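Local coordinates for prolyl 4-hydroxylase alpha subunit Fe(2+) 2OG dioxygenase domain-containing protein (Burkholderia ambifaria, PDB 3W20) that probably acts as a 2-oxoglutarate-dependent dioxygenase that oxidises N-substituted L-amino acids, with zinc held at its metal site in this crystal, at residues M10-A15 with A226-K231; A50-E55 with R256-F261; R102-L107 with E132-L137; M193-N198 with S242-A247. All coordinates share one frame; numbering follows the deposited sequence. Where two conformers were deposited one is given.

Interaction 1. Residues M10-A15 with A226-K231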
loop_
_atom_site.group_PDB
_atom_site.type_symbol
_atom_site.label_atom_id
_atom_site.label_comp_id
_atom_site.label_asym_id
_atom_site.label_seq_id
_atom_site.Cartn_x
_atom_site.Cartn_y
_atom_site.Cartn_z
HETATM N N MSE A 10 21.548 -26.898 14.286
HETATM C CA MSE A 10 22.725 -26.255 14.847
HETATM C C MSE A 10 22.369 -25.393 16.007
HETATM O O MSE A 10 21.441 -24.590 15.905
HETATM C CB MSE A 10 23.428 -25.353 13.830
HETATM C CG MSE A 10 22.660 -25.257 12.519
HETATM SE SE MSE A 10 23.281 -26.729 11.339
HETATM C CE MSE A 10 24.886 -25.730 11.422
ATOM N N ARG A 11 23.118 -25.515 17.116
ATOM C CA ARG A 11 23.032 -24.535 18.226
ATOM C C ARG A 11 24.406 -24.012 18.457
ATOM O O ARG A 11 25.373 -24.772 18.304
ATOM C CB ARG A 11 22.570 -25.272 19.500
ATOM C CG ARG A 11 21.091 -25.454 19.580
ATOM C CD ARG A 11 20.479 -24.068 19.780
ATOM N NE ARG A 11 19.820 -23.917 21.033
ATOM C CZ ARG A 11 18.954 -22.958 21.324
ATOM N NH1 ARG A 11 18.649 -21.927 20.466
ATOM N NH2 ARG A 11 18.435 -22.998 22.543
ATOM N N PHE A 12 24.528 -22.755 18.836
ATOM C CA PHE A 12 25.834 -22.165 19.165
ATOM C C PHE A 12 26.660 -23.062 20.090
ATOM O O PHE A 12 26.154 -23.575 21.067
ATOM C CB PHE A 12 25.713 -20.746 19.823
ATOM C CG PHE A 12 25.157 -19.701 18.880
ATOM C CD1 PHE A 12 25.921 -19.246 17.813
ATOM C CD2 PHE A 12 23.834 -19.240 19.045
ATOM C CE1 PHE A 12 25.423 -18.277 16.942
ATOM C CE2 PHE A 12 23.306 -18.331 18.130
ATOM C CZ PHE A 12 24.075 -17.877 17.054
ATOM N N GLY A 13 27.957 -23.218 19.745
ATOM C CA GLY A 13 28.939 -23.953 20.586
ATOM C C GLY A 13 28.769 -25.478 20.662
ATOM O O GLY A 13 29.504 -26.126 21.434
ATOM N N THR A 14 27.868 -26.045 19.869
ATOM C CA THR A 14 27.439 -27.457 19.970
ATOM C C THR A 14 27.556 -28.186 18.630
ATOM O O THR A 14 27.299 -27.584 17.584
ATOM C CB THR A 14 25.952 -27.450 20.413
ATOM O OG1 THR A 14 25.815 -26.582 21.536
ATOM C CG2 THR A 14 25.449 -28.791 20.802
ATOM N N ALA A 15 27.878 -29.503 18.620
ATOM C CA ALA A 15 27.929 -30.264 17.349
ATOM C C ALA A 15 26.523 -30.373 16.760
ATOM O O ALA A 15 25.546 -30.371 17.522
ATOM C CB ALA A 15 28.588 -31.639 17.516
ATOM N N ALA A 226 30.018 -16.024 19.799
ATOM C CA ALA A 226 30.101 -17.312 19.124
ATOM C C ALA A 226 29.492 -17.169 17.712
ATOM O O ALA A 226 28.505 -16.448 17.516
ATOM C CB ALA A 226 29.435 -18.435 19.929
ATOM N N LYS A 227 30.083 -17.866 16.728
ATOM C CA LYS A 227 29.493 -17.828 15.397
ATOM C C LYS A 227 29.274 -19.221 14.824
ATOM O O LYS A 227 30.026 -20.151 15.151
ATOM C CB LYS A 227 30.258 -16.874 14.425
ATOM C CG LYS A 227 31.484 -17.455 13.868
ATOM C CD LYS A 227 32.289 -16.403 13.103
ATOM C CE LYS A 227 33.629 -17.071 12.866
ATOM N NZ LYS A 227 34.514 -16.153 12.079
ATOM N N ILE A 228 28.239 -19.351 13.988
ATOM C CA ILE A 228 27.940 -20.562 13.219
ATOM C C ILE A 228 28.194 -20.182 11.798
ATOM O O ILE A 228 27.599 -19.206 11.277
ATOM C CB ILE A 228 26.457 -20.885 13.391
ATOM C CG1 ILE A 228 26.222 -21.298 14.836
ATOM C CG2 ILE A 228 26.060 -21.991 12.439
ATOM C CD1 ILE A 228 24.756 -21.562 15.138
HETATM N N MSE A 229 29.145 -20.876 11.133
HETATM C CA MSE A 229 29.309 -20.720 9.671
HETATM C C MSE A 229 28.570 -21.796 8.888
HETATM O O MSE A 229 28.705 -22.967 9.138
HETATM C CB MSE A 229 30.816 -20.607 9.282
HETATM C CG MSE A 229 31.363 -19.267 9.802
HETATM SE SE MSE A 229 33.324 -19.215 9.533
HETATM C CE MSE A 229 33.327 -19.830 7.666
ATOM N N LEU A 230 27.718 -21.371 7.935
ATOM C CA LEU A 230 26.884 -22.272 7.174
ATOM C C LEU A 230 27.276 -22.128 5.690
ATOM O O LEU A 230 27.651 -21.023 5.299
ATOM C CB LEU A 230 25.427 -21.771 7.291
ATOM C CG LEU A 230 24.747 -21.838 8.654
ATOM C CD1 LEU A 230 23.317 -21.345 8.546
ATOM C CD2 LEU A 230 24.758 -23.291 9.089
ATOM N N LYS A 231 27.288 -23.231 4.946
ATOM C CA LYS A 231 27.519 -23.179 3.504
ATOM C C LYS A 231 26.394 -23.970 2.855
ATOM O O LYS A 231 26.573 -25.140 2.470
ATOM C CB LYS A 231 28.866 -23.871 3.147
ATOM C CG LYS A 231 30.150 -23.287 3.736
ATOM C CD LYS A 231 30.559 -21.959 3.130
ATOM C CE LYS A 231 32.073 -21.712 3.370
ATOM N NZ LYS A 231 32.581 -20.429 2.829
#
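F12 and I228 carry this contact, which is apolar. The chief interaction is CH-pi. I228 CD1 lies over one face of the F12 ring, 4.0 Å from its centroid and 22° off the ring normal. The methyl is displaced toward the rim. I228 CG1 meets the same rim, 3.6 Å from F12 CD1. The two side chains cross at about a right angle.

Other packing extends this patch. A226 CB lies 4.2 Å from F12 CD1. K227 CA sits at the edge of the ring, near its plane. M10, present as selenomethionine, is bent at chi2 and again at chi3 (-66°), which sets CE beside two side chains. M10 CE lies 4.0 Å from I228 CG2. Its approach to L230 CD2 is closer than usual for two carbons, so the exact spacing is doubtful. I228 is therefore shared: CG1 and CD1 serve F12, and CG2 serves M10.

The polar bonds shape the 10-15 segment itself. R11 to T14 is a type II turn, closed by T14 N to R11 O at 3.2 Å. G13 takes the positive phi of this turn. T14 OG1 donates to F12 O at 3.1 Å, from above the carbonyl plane. The R11 guanidinium points elsewhere, to salt bridges with D33 and D36. D36 also accepts from F12 N.

Residues 10-15 form the loop that joins the antiparallel strands 4-10 and 17-22. I228 and L230 lie on strand 227-230, which pairs with 193-196. The contact is thus apolar packing between the two sheets of the double-stranded beta-helix fold.

Interaction 2. Residues A50-E55 with R256-F261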
loop_
_atom_site.group_PDB
_atom_site.type_symbol
_atom_site.label_atom_id
_atom_site.label_comp_id
_atom_site.label_asym_id
_atom_site.label_seq_id
_atom_site.Cartn_x
_atom_site.Cartn_y
_atom_site.Cartn_z
ATOM N N ALA A 50 13.308 -26.259 -11.606
ATOM C CA ALA A 50 11.839 -26.230 -11.601
ATOM C C ALA A 50 11.282 -25.318 -10.480
ATOM O O ALA A 50 10.226 -24.703 -10.655
ATOM C CB ALA A 50 11.237 -27.648 -11.499
ATOM N N TRP A 51 11.996 -25.227 -9.339
ATOM C CA TRP A 51 11.531 -24.389 -8.232
ATOM C C TRP A 51 11.710 -22.925 -8.524
ATOM O O TRP A 51 10.890 -22.092 -8.107
ATOM C CB TRP A 51 12.281 -24.774 -6.982
ATOM C CG TRP A 51 11.800 -26.037 -6.427
ATOM C CD1 TRP A 51 11.944 -27.326 -6.956
ATOM C CD2 TRP A 51 11.154 -26.210 -5.137
ATOM N NE1 TRP A 51 11.416 -28.265 -6.074
ATOM C CE2 TRP A 51 10.876 -27.645 -4.998
ATOM C CE3 TRP A 51 10.732 -25.341 -4.139
ATOM C CZ2 TRP A 51 10.248 -28.167 -3.874
ATOM C CZ3 TRP A 51 10.081 -25.869 -3.025
ATOM C CH2 TRP A 51 9.860 -27.257 -2.882
ATOM N N TRP A 52 12.756 -22.587 -9.280
ATOM C CA TRP A 52 12.949 -21.212 -9.671
ATOM C C TRP A 52 12.051 -20.756 -10.786
ATOM O O TRP A 52 11.489 -19.629 -10.766
ATOM C CB TRP A 52 14.388 -21.050 -10.126
ATOM C CG TRP A 52 14.731 -19.646 -10.499
ATOM C CD1 TRP A 52 14.601 -19.028 -11.754
ATOM C CD2 TRP A 52 15.361 -18.660 -9.645
ATOM N NE1 TRP A 52 15.050 -17.733 -11.699
ATOM C CE2 TRP A 52 15.535 -17.458 -10.463
ATOM C CE3 TRP A 52 15.740 -18.629 -8.289
ATOM C CZ2 TRP A 52 16.091 -16.301 -9.951
ATOM C CZ3 TRP A 52 16.299 -17.444 -7.785
ATOM C CH2 TRP A 52 16.487 -16.305 -8.602
ATOM N N ASP A 53 11.963 -21.607 -11.799
ATOM C CA ASP A 53 11.124 -21.308 -12.985
ATOM C C ASP A 53 9.636 -21.542 -12.760
ATOM O O ASP A 53 8.863 -21.355 -13.675
ATOM C CB ASP A 53 11.564 -22.216 -14.163
ATOM C CG ASP A 53 13.040 -22.110 -14.488
ATOM O OD1 ASP A 53 13.675 -21.115 -14.138
ATOM O OD2 ASP A 53 13.569 -23.065 -15.079
ATOM N N ASP A 54 9.216 -21.996 -11.572
ATOM C CA ASP A 54 7.802 -22.042 -11.153
ATOM C C ASP A 54 6.961 -20.885 -11.723
ATOM O O ASP A 54 7.290 -19.707 -11.550
ATOM C CB ASP A 54 7.740 -22.000 -9.612
ATOM C CG ASP A 54 6.416 -22.456 -9.034
ATOM O OD1 ASP A 54 5.322 -21.912 -9.323
ATOM O OD2 ASP A 54 6.471 -23.380 -8.193
ATOM N N GLU A 55 5.847 -21.222 -12.383
ATOM C CA GLU A 55 5.022 -20.203 -13.067
ATOM C C GLU A 55 4.451 -19.101 -12.141
ATOM O O GLU A 55 4.113 -18.010 -12.607
ATOM C CB GLU A 55 3.908 -20.880 -13.919
ATOM C CG GLU A 55 4.424 -21.892 -14.952
ATOM C CD GLU A 55 4.558 -23.321 -14.377
ATOM O OE1 GLU A 55 5.255 -23.508 -13.335
ATOM O OE2 GLU A 55 3.945 -24.263 -14.961
ATOM N N ARG A 256 21.919 -18.000 -6.568
ATOM C CA ARG A 256 20.477 -17.740 -6.553
ATOM C C ARG A 256 19.812 -18.443 -5.373
ATOM O O ARG A 256 20.113 -19.605 -5.130
ATOM C CB ARG A 256 19.860 -18.221 -7.872
ATOM C CG ARG A 256 20.218 -17.270 -9.007
ATOM C CD ARG A 256 19.574 -17.695 -10.292
ATOM N NE ARG A 256 19.997 -19.018 -10.695
ATOM C CZ ARG A 256 19.175 -19.876 -11.247
ATOM N NH1 ARG A 256 17.910 -19.512 -11.444
ATOM N NH2 ARG A 256 19.598 -21.068 -11.587
ATOM N N THR A 257 18.925 -17.718 -4.675
ATOM C CA THR A 257 18.107 -18.282 -3.570
ATOM C C THR A 257 16.671 -17.769 -3.718
ATOM O O THR A 257 16.423 -16.788 -4.469
ATOM C CB THR A 257 18.632 -17.879 -2.153
ATOM O OG1 THR A 257 18.415 -16.498 -1.994
ATOM C CG2 THR A 257 20.155 -18.159 -2.038
HETATM N N MSE A 258 15.725 -18.407 -3.017
HETATM C CA MSE A 258 14.376 -17.946 -2.920
HETATM C C MSE A 258 14.135 -17.855 -1.442
HETATM O O MSE A 258 14.462 -18.815 -0.740
HETATM C CB MSE A 258 13.660 -19.293 -3.332
HETATM C CG MSE A 258 12.331 -19.148 -3.907
HETATM SE SE MSE A 258 12.210 -20.949 -4.765
HETATM C CE MSE A 258 13.257 -20.532 -6.223
ATOM N N GLY A 259 13.548 -16.788 -0.922
ATOM C CA GLY A 259 13.320 -16.807 0.572
ATOM C C GLY A 259 12.084 -16.052 1.083
ATOM O O GLY A 259 11.432 -15.286 0.385
ATOM N N LEU A 260 11.784 -16.261 2.350
ATOM C CA LEU A 260 10.786 -15.443 3.012
ATOM C C LEU A 260 11.129 -15.446 4.512
ATOM O O LEU A 260 12.170 -15.976 4.908
ATOM C CB LEU A 260 9.413 -16.039 2.774
ATOM C CG LEU A 260 9.174 -17.521 3.006
ATOM C CD1 LEU A 260 9.071 -17.961 4.489
ATOM C CD2 LEU A 260 7.875 -17.928 2.248
ATOM N N PHE A 261 10.249 -14.807 5.288
ATOM C CA PHE A 261 10.350 -14.849 6.737
ATOM C C PHE A 261 9.018 -15.339 7.304
ATOM O O PHE A 261 7.921 -15.218 6.695
ATOM C CB PHE A 261 10.628 -13.408 7.250
ATOM C CG PHE A 261 11.974 -12.925 6.842
ATOM C CD1 PHE A 261 13.106 -13.173 7.668
ATOM C CD2 PHE A 261 12.126 -12.190 5.643
ATOM C CE1 PHE A 261 14.392 -12.741 7.302
ATOM C CE2 PHE A 261 13.417 -11.738 5.273
ATOM C CZ PHE A 261 14.537 -12.050 6.055
#
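R256 points its guanidinium at the face of the W52 indole in a cation-pi contact. R256 CZ stands 4.4 Å from the centroid of the W52 five-membered ring, 10° off the ring normal. The two planes are 70° apart, so the groups are not stacked flat. R256 NH1 leads and comes to 3.2 Å from W52 CD2. Further back, R256 CD lies over the W52 six-membered ring, 3.8 Å from its centroid. The aliphatic part of the arginine thus adds a CH-pi contact. W52 CG is anti to its backbone N (chi1 -177°), and its CB bond points toward the strand. Q185 OE1 accepts from R256 NE and steadies the guanidinium. W52 also has a cation-pi partner in R140.

T257 O meets the edge of the indole, 3.4 Å from W52 CZ3. M258, present as selenomethionine, crosses W52 obliquely. M258 CE touches W52 CE3 at 3.7 Å and lies 3.4 Å from W51 O.

The T257 CB bond points away from the helix. Its side chain touches R141 and Y143, which with it belong to the 2-oxoglutarate site, not occupied in this chain. Strand 255-265 pairs with strands 139-143 and 178-185. Helix 48-52 packs against it here, and helix 111-120 touches both W51 and M258.

Interaction 3. Residues R102-L107 with E132-L137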
loop_
_atom_site.group_PDB
_atom_site.type_symbol
_atom_site.label_atom_id
_atom_site.label_comp_id
_atom_site.label_asym_id
_atom_site.label_seq_id
_atom_site.Cartn_x
_atom_site.Cartn_y
_atom_site.Cartn_z
ATOM N N ARG A 102 -0.480 -7.409 -6.456
ATOM C CA ARG A 102 -0.325 -7.819 -7.870
ATOM C C ARG A 102 0.384 -9.168 -7.903
ATOM O O ARG A 102 0.074 -10.035 -8.681
ATOM C CB ARG A 102 0.499 -6.805 -8.690
ATOM C CG ARG A 102 -0.222 -5.494 -9.034
ATOM C CD ARG A 102 -1.451 -5.741 -9.905
ATOM N NE ARG A 102 -2.503 -4.710 -9.798
ATOM C CZ ARG A 102 -3.686 -4.784 -10.412
ATOM N NH1 ARG A 102 -3.948 -5.843 -11.189
ATOM N NH2 ARG A 102 -4.613 -3.814 -10.260
ATOM N N VAL A 103 1.351 -9.362 -7.034
ATOM C CA VAL A 103 2.240 -10.494 -7.253
ATOM C C VAL A 103 1.910 -11.707 -6.355
ATOM O O VAL A 103 2.289 -12.855 -6.698
ATOM C CB VAL A 103 3.721 -10.137 -7.095
ATOM C CG1 VAL A 103 4.122 -8.839 -7.791
ATOM C CG2 VAL A 103 4.071 -10.012 -5.644
ATOM N N ASN A 104 1.194 -11.510 -5.262
ATOM C CA ASN A 104 0.966 -12.626 -4.310
ATOM C C ASN A 104 0.045 -13.722 -4.882
ATOM O O ASN A 104 0.174 -14.854 -4.476
ATOM C CB ASN A 104 0.354 -12.166 -3.009
ATOM C CG ASN A 104 1.405 -11.661 -2.017
ATOM O OD1 ASN A 104 2.597 -11.761 -2.254
ATOM N ND2 ASN A 104 0.946 -11.159 -0.929
ATOM N N ASP A 105 -0.815 -13.373 -5.850
ATOM C CA ASP A 105 -1.715 -14.358 -6.451
ATOM C C ASP A 105 -0.931 -15.472 -7.120
ATOM O O ASP A 105 -1.224 -16.677 -6.923
ATOM C CB ASP A 105 -2.713 -13.678 -7.392
ATOM C CG ASP A 105 -3.881 -12.999 -6.629
ATOM O OD1 ASP A 105 -4.090 -13.271 -5.428
ATOM O OD2 ASP A 105 -4.596 -12.174 -7.241
ATOM N N GLY A 106 0.091 -15.072 -7.867
ATOM C CA GLY A 106 1.117 -16.003 -8.332
ATOM C C GLY A 106 1.995 -16.620 -7.240
ATOM O O GLY A 106 2.199 -17.880 -7.196
ATOM N N LEU A 107 2.521 -15.781 -6.310
ATOM C CA LEU A 107 3.443 -16.407 -5.300
ATOM C C LEU A 107 2.786 -17.461 -4.433
ATOM O O LEU A 107 3.403 -18.443 -4.060
ATOM C CB LEU A 107 4.049 -15.306 -4.368
ATOM C CG LEU A 107 4.981 -14.350 -5.082
ATOM C CD1 LEU A 107 5.343 -13.162 -4.164
ATOM C CD2 LEU A 107 6.266 -15.046 -5.598
ATOM N N GLU A 132 -8.245 -6.221 5.489
ATOM C CA GLU A 132 -6.846 -6.662 5.578
ATOM C C GLU A 132 -6.128 -6.877 4.225
ATOM O O GLU A 132 -6.664 -7.490 3.298
ATOM C CB GLU A 132 -6.680 -7.850 6.517
ATOM C CG GLU A 132 -7.074 -9.181 5.906
ATOM C CD GLU A 132 -7.573 -10.158 6.949
ATOM O OE1 GLU A 132 -7.051 -10.165 8.081
ATOM O OE2 GLU A 132 -8.504 -10.917 6.628
ATOM N N VAL A 133 -4.919 -6.330 4.126
ATOM C CA VAL A 133 -4.192 -6.374 2.868
ATOM C C VAL A 133 -2.872 -7.102 3.235
ATOM O O VAL A 133 -2.457 -7.114 4.387
ATOM C CB VAL A 133 -3.983 -4.974 2.280
ATOM C CG1 VAL A 133 -5.321 -4.189 2.247
ATOM C CG2 VAL A 133 -2.886 -4.226 2.971
ATOM N N GLU A 134 -2.288 -7.723 2.247
ATOM C CA GLU A 134 -1.207 -8.685 2.462
ATOM C C GLU A 134 0.130 -7.970 2.269
ATOM O O GLU A 134 0.293 -7.116 1.404
ATOM C CB GLU A 134 -1.290 -9.814 1.442
ATOM C CG GLU A 134 -2.594 -10.621 1.618
ATOM C CD GLU A 134 -2.694 -11.746 0.596
ATOM O OE1 GLU A 134 -2.029 -11.732 -0.449
ATOM O OE2 GLU A 134 -3.456 -12.679 0.891
ATOM N N PHE A 135 1.078 -8.399 3.103
ATOM C CA PHE A 135 2.486 -8.198 2.839
ATOM C C PHE A 135 2.903 -9.051 1.641
ATOM O O PHE A 135 2.249 -10.089 1.297
ATOM C CB PHE A 135 3.249 -8.670 4.052
ATOM C CG PHE A 135 3.219 -7.669 5.237
ATOM C CD1 PHE A 135 4.349 -6.938 5.594
ATOM C CD2 PHE A 135 2.079 -7.512 5.984
ATOM C CE1 PHE A 135 4.293 -6.024 6.671
ATOM C CE2 PHE A 135 2.016 -6.610 7.046
ATOM C CZ PHE A 135 3.123 -5.883 7.405
ATOM N N LEU A 136 3.986 -8.626 0.999
ATOM C CA LEU A 136 4.597 -9.420 -0.044
ATOM C C LEU A 136 4.927 -10.810 0.535
ATOM O O LEU A 136 5.431 -10.919 1.679
ATOM C CB LEU A 136 5.914 -8.733 -0.512
ATOM C CG LEU A 136 6.756 -9.581 -1.440
ATOM C CD1 LEU A 136 5.937 -9.639 -2.739
ATOM C CD2 LEU A 136 8.098 -8.942 -1.749
ATOM N N LEU A 137 4.738 -11.896 -0.254
ATOM C CA LEU A 137 4.978 -13.250 0.339
ATOM C C LEU A 137 6.428 -13.732 0.374
ATOM O O LEU A 137 6.837 -14.435 1.320
ATOM C CB LEU A 137 4.130 -14.346 -0.382
ATOM C CG LEU A 137 2.752 -14.520 0.213
ATOM C CD1 LEU A 137 1.823 -15.276 -0.799
ATOM C CD2 LEU A 137 2.875 -15.391 1.513
#
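N104 uses both ends of its amide on the 132-137 segment. N104 ND2 donates to F135 O at 2.8 Å, with an N-H...O angle of 163°. F135 O lies in the amide plane. N104 ND2 also donates to E134 OE1 at 3.1 Å, where the carboxylate is met on its anti side. The amide and carboxylate planes are 50° apart. The amide oxygen N104 OD1 accepts from L137 N at 2.9 Å. Three bonds therefore fix the rotation of this buried group. N104 CG is anti to its carbonyl carbon (chi1 -84°), beside the backbone N.

Apolar side chains pack beside the amide. L136 CD1 reaches L107 CD1 at 3.8 Å and also meets V103 CG2, a pair modelled too tight for its spacing to be trusted. L107 CB and L137 CB lie 4.1 Å apart, their side chains running past each other in opposite directions.

Further out, R108 forms salt bridges with E134 OE2 and D105 OD1. It would offset the nearness of the two acids. R102 forms a salt bridge with D105 of the second subunit and packs on C101 of that subunit, a residue of the interchain disulfide.

A helical asparagine thus bridges a backbone C=O and N-H two residues apart. It fastens the long helix 87-107 to the double-stranded beta-helix core.

Interaction 4. Residues M193-N198 with S242-A247. With ZN (zinc ion), chain C.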
loop_
_atom_site.group_PDB
_atom_site.type_symbol
_atom_site.label_atom_id
_atom_site.label_comp_id
_atom_site.label_asym_id
_atom_site.label_seq_id
_atom_site.Cartn_x
_atom_site.Cartn_y
_atom_site.Cartn_z
HETATM N N MSE A 193 26.879 -18.328 4.736
HETATM C CA MSE A 193 26.285 -17.397 5.724
HETATM C C MSE A 193 27.001 -17.543 7.027
HETATM O O MSE A 193 27.249 -18.692 7.474
HETATM C CB MSE A 193 24.776 -17.719 5.899
HETATM C CG MSE A 193 24.194 -16.642 6.796
HETATM SE SE MSE A 193 22.246 -17.158 6.910
HETATM C CE MSE A 193 22.028 -17.074 8.762
ATOM N N VAL A 194 27.307 -16.439 7.670
ATOM C CA VAL A 194 27.828 -16.477 9.024
ATOM C C VAL A 194 26.685 -15.916 9.941
ATOM O O VAL A 194 26.009 -14.945 9.589
ATOM C CB VAL A 194 29.073 -15.619 9.162
ATOM C CG1 VAL A 194 29.520 -15.650 10.593
ATOM C CG2 VAL A 194 30.140 -16.237 8.246
HETATM N N MSE A 195 26.494 -16.538 11.102
HETATM C CA MSE A 195 25.437 -16.106 12.026
HETATM C C MSE A 195 26.120 -15.986 13.409
HETATM O O MSE A 195 26.757 -16.977 13.897
HETATM C CB MSE A 195 24.269 -17.166 11.987
HETATM C CG MSE A 195 23.353 -16.720 13.092
HETATM SE SE MSE A 195 21.766 -17.966 12.974
HETATM C CE MSE A 195 22.333 -19.564 13.654
ATOM N N TRP A 196 26.047 -14.774 14.043
ATOM C CA TRP A 196 26.579 -14.617 15.352
ATOM C C TRP A 196 25.566 -14.678 16.490
ATOM O O TRP A 196 24.370 -14.386 16.310
ATOM C CB TRP A 196 27.228 -13.251 15.455
ATOM C CG TRP A 196 28.449 -13.036 14.549
ATOM C CD1 TRP A 196 29.806 -13.162 14.891
ATOM C CD2 TRP A 196 28.453 -12.606 13.150
ATOM N NE1 TRP A 196 30.610 -12.841 13.815
ATOM C CE2 TRP A 196 29.878 -12.478 12.760
ATOM C CE3 TRP A 196 27.496 -12.212 12.267
ATOM C CZ2 TRP A 196 30.246 -12.091 11.475
ATOM C CZ3 TRP A 196 27.874 -11.836 10.966
ATOM C CH2 TRP A 196 29.226 -11.730 10.605
ATOM N N ASP A 197 26.068 -15.051 17.685
ATOM C CA ASP A 197 25.276 -15.015 18.918
ATOM C C ASP A 197 25.210 -13.604 19.478
ATOM O O ASP A 197 25.805 -13.207 20.542
ATOM C CB ASP A 197 25.821 -16.098 19.874
ATOM C CG ASP A 197 25.181 -16.055 21.221
ATOM O OD1 ASP A 197 23.997 -15.689 21.295
ATOM O OD2 ASP A 197 25.918 -16.306 22.201
ATOM N N ASN A 198 24.537 -12.761 18.697
ATOM C CA ASN A 198 24.426 -11.324 18.982
ATOM C C ASN A 198 23.099 -10.845 18.401
ATOM O O ASN A 198 22.827 -11.125 17.264
ATOM C CB ASN A 198 25.582 -10.547 18.346
ATOM C CG ASN A 198 25.499 -9.058 18.608
ATOM O OD1 ASN A 198 24.663 -8.349 18.028
ATOM N ND2 ASN A 198 26.368 -8.561 19.528
ATOM N N SER A 242 16.091 -15.108 12.725
ATOM C CA SER A 242 16.639 -14.014 11.940
ATOM C C SER A 242 17.026 -12.777 12.783
ATOM O O SER A 242 17.666 -11.854 12.274
ATOM C CB SER A 242 15.700 -13.652 10.785
ATOM O OG SER A 242 14.529 -12.988 11.278
ATOM N N LYS A 243 16.669 -12.783 14.093
ATOM C CA LYS A 243 17.135 -11.679 14.956
ATOM C C LYS A 243 18.667 -11.719 15.264
ATOM O O LYS A 243 19.215 -10.684 15.725
ATOM C CB LYS A 243 16.282 -11.679 16.240
ATOM C CG LYS A 243 14.953 -10.987 15.887
ATOM C CD LYS A 243 14.104 -10.880 17.147
ATOM C CE LYS A 243 14.701 -10.111 18.340
ATOM N NZ LYS A 243 15.109 -8.688 17.961
ATOM N N ASN A 244 19.264 -12.917 15.122
ATOM C CA ASN A 244 20.744 -13.062 15.290
ATOM C C ASN A 244 21.391 -12.350 14.133
ATOM O O ASN A 244 20.958 -12.508 12.981
ATOM C CB ASN A 244 21.106 -14.527 15.267
ATOM C CG ASN A 244 20.443 -15.297 16.389
ATOM O OD1 ASN A 244 20.457 -14.899 17.485
ATOM N ND2 ASN A 244 20.002 -16.463 16.100
ATOM N N LEU A 245 22.403 -11.554 14.460
ATOM C CA LEU A 245 23.209 -10.935 13.405
ATOM C C LEU A 245 23.733 -12.003 12.393
ATOM O O LEU A 245 24.135 -13.114 12.764
ATOM C CB LEU A 245 24.343 -10.172 14.104
ATOM C CG LEU A 245 24.910 -9.175 13.129
ATOM C CD1 LEU A 245 24.054 -7.926 13.132
ATOM C CD2 LEU A 245 26.355 -8.929 13.553
ATOM N N HIS A 246 23.674 -11.675 11.101
ATOM C CA HIS A 246 24.249 -12.602 10.109
ATOM C C HIS A 246 24.641 -11.923 8.832
ATOM O O HIS A 246 24.163 -10.834 8.569
ATOM C CB HIS A 246 23.198 -13.698 9.761
ATOM C CG HIS A 246 21.843 -13.174 9.327
ATOM N ND1 HIS A 246 20.893 -12.738 10.209
ATOM C CD2 HIS A 246 21.289 -13.112 8.070
ATOM C CE1 HIS A 246 19.772 -12.367 9.501
ATOM N NE2 HIS A 246 20.013 -12.638 8.182
ATOM N N ALA A 247 25.375 -12.611 7.948
ATOM C CA ALA A 247 25.876 -11.909 6.751
ATOM C C ALA A 247 26.133 -12.960 5.735
ATOM O O ALA A 247 26.462 -14.074 6.119
ATOM C CB ALA A 247 27.192 -11.202 7.136
HETATM ZN ZN ZN C . 18.674 -11.611 6.867
HETATM O O HOH W 1 21.610 -15.654 20.101
#
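L245 O is gripped by two groups of the neighbouring strand. W196 N donates to L245 O at 2.8 Å, tilted 27° from the carbonyl plane, and M195 CA adds a CA-H...O contact at 3.3 Å. N198 O is held likewise, by L245 N at 2.9 Å and more loosely by N244 CA. V194 and A247 form an antiparallel hydrogen-bonded pair, with N-H and C=O exchanged both ways. M195 and H246 make the next, non-hydrogen-bonded pair.

Side chains pack on both faces. On the face of V194 and A247, W196 turns its edge to A247 CB. W196 CE3 lies 3.7 Å from L245 CD2. On the face of M195 and H246, the M195 selenomethionine crosses N244 obliquely, M195 CG 3.8 Å from N244 CB. CE of M193, also selenomethionine, touches H246 CB at 3.7 Å. A water bridges D197 OD1 and N244 OD1.

H246 CG sits between its backbone N and carbonyl carbon (chi1 53°). H246 ND1 donates to N244 O at 2.8 Å, nearly straight at 172° and in the ring plane. H246 NE2 binds zinc at 2.1 Å, and H155 and D157 complete the protein ligands.

With its hydrogen on ND1, the histidine leaves NE2 to bind the metal. N244 O is thus a second-shell partner, and with the zinc bond it holds the ring's rotation.

Interactions 1 and 4 are neighbours in one three-stranded sheet. Strand 227-230 pairs with 193-196 through I228 N to M195 O and L230 N to M193 O. Interaction 1 is partly buried and apolar, at the sheet's edge strand 227-230, where the loop after strand 4-10 meets it. Interaction 4 is buried, joined by backbone bonds, and reaches the zinc. Interaction 3 lies across the chain's centre from both, and interaction 2 from interaction 4; both are also buried. Each sets a helix against the large mixed sheet, and they touch where L260 CB packs on L137 O. Their chemistry differs: cation-pi over an indole in interaction 2, amide hydrogen bonds in interaction 3.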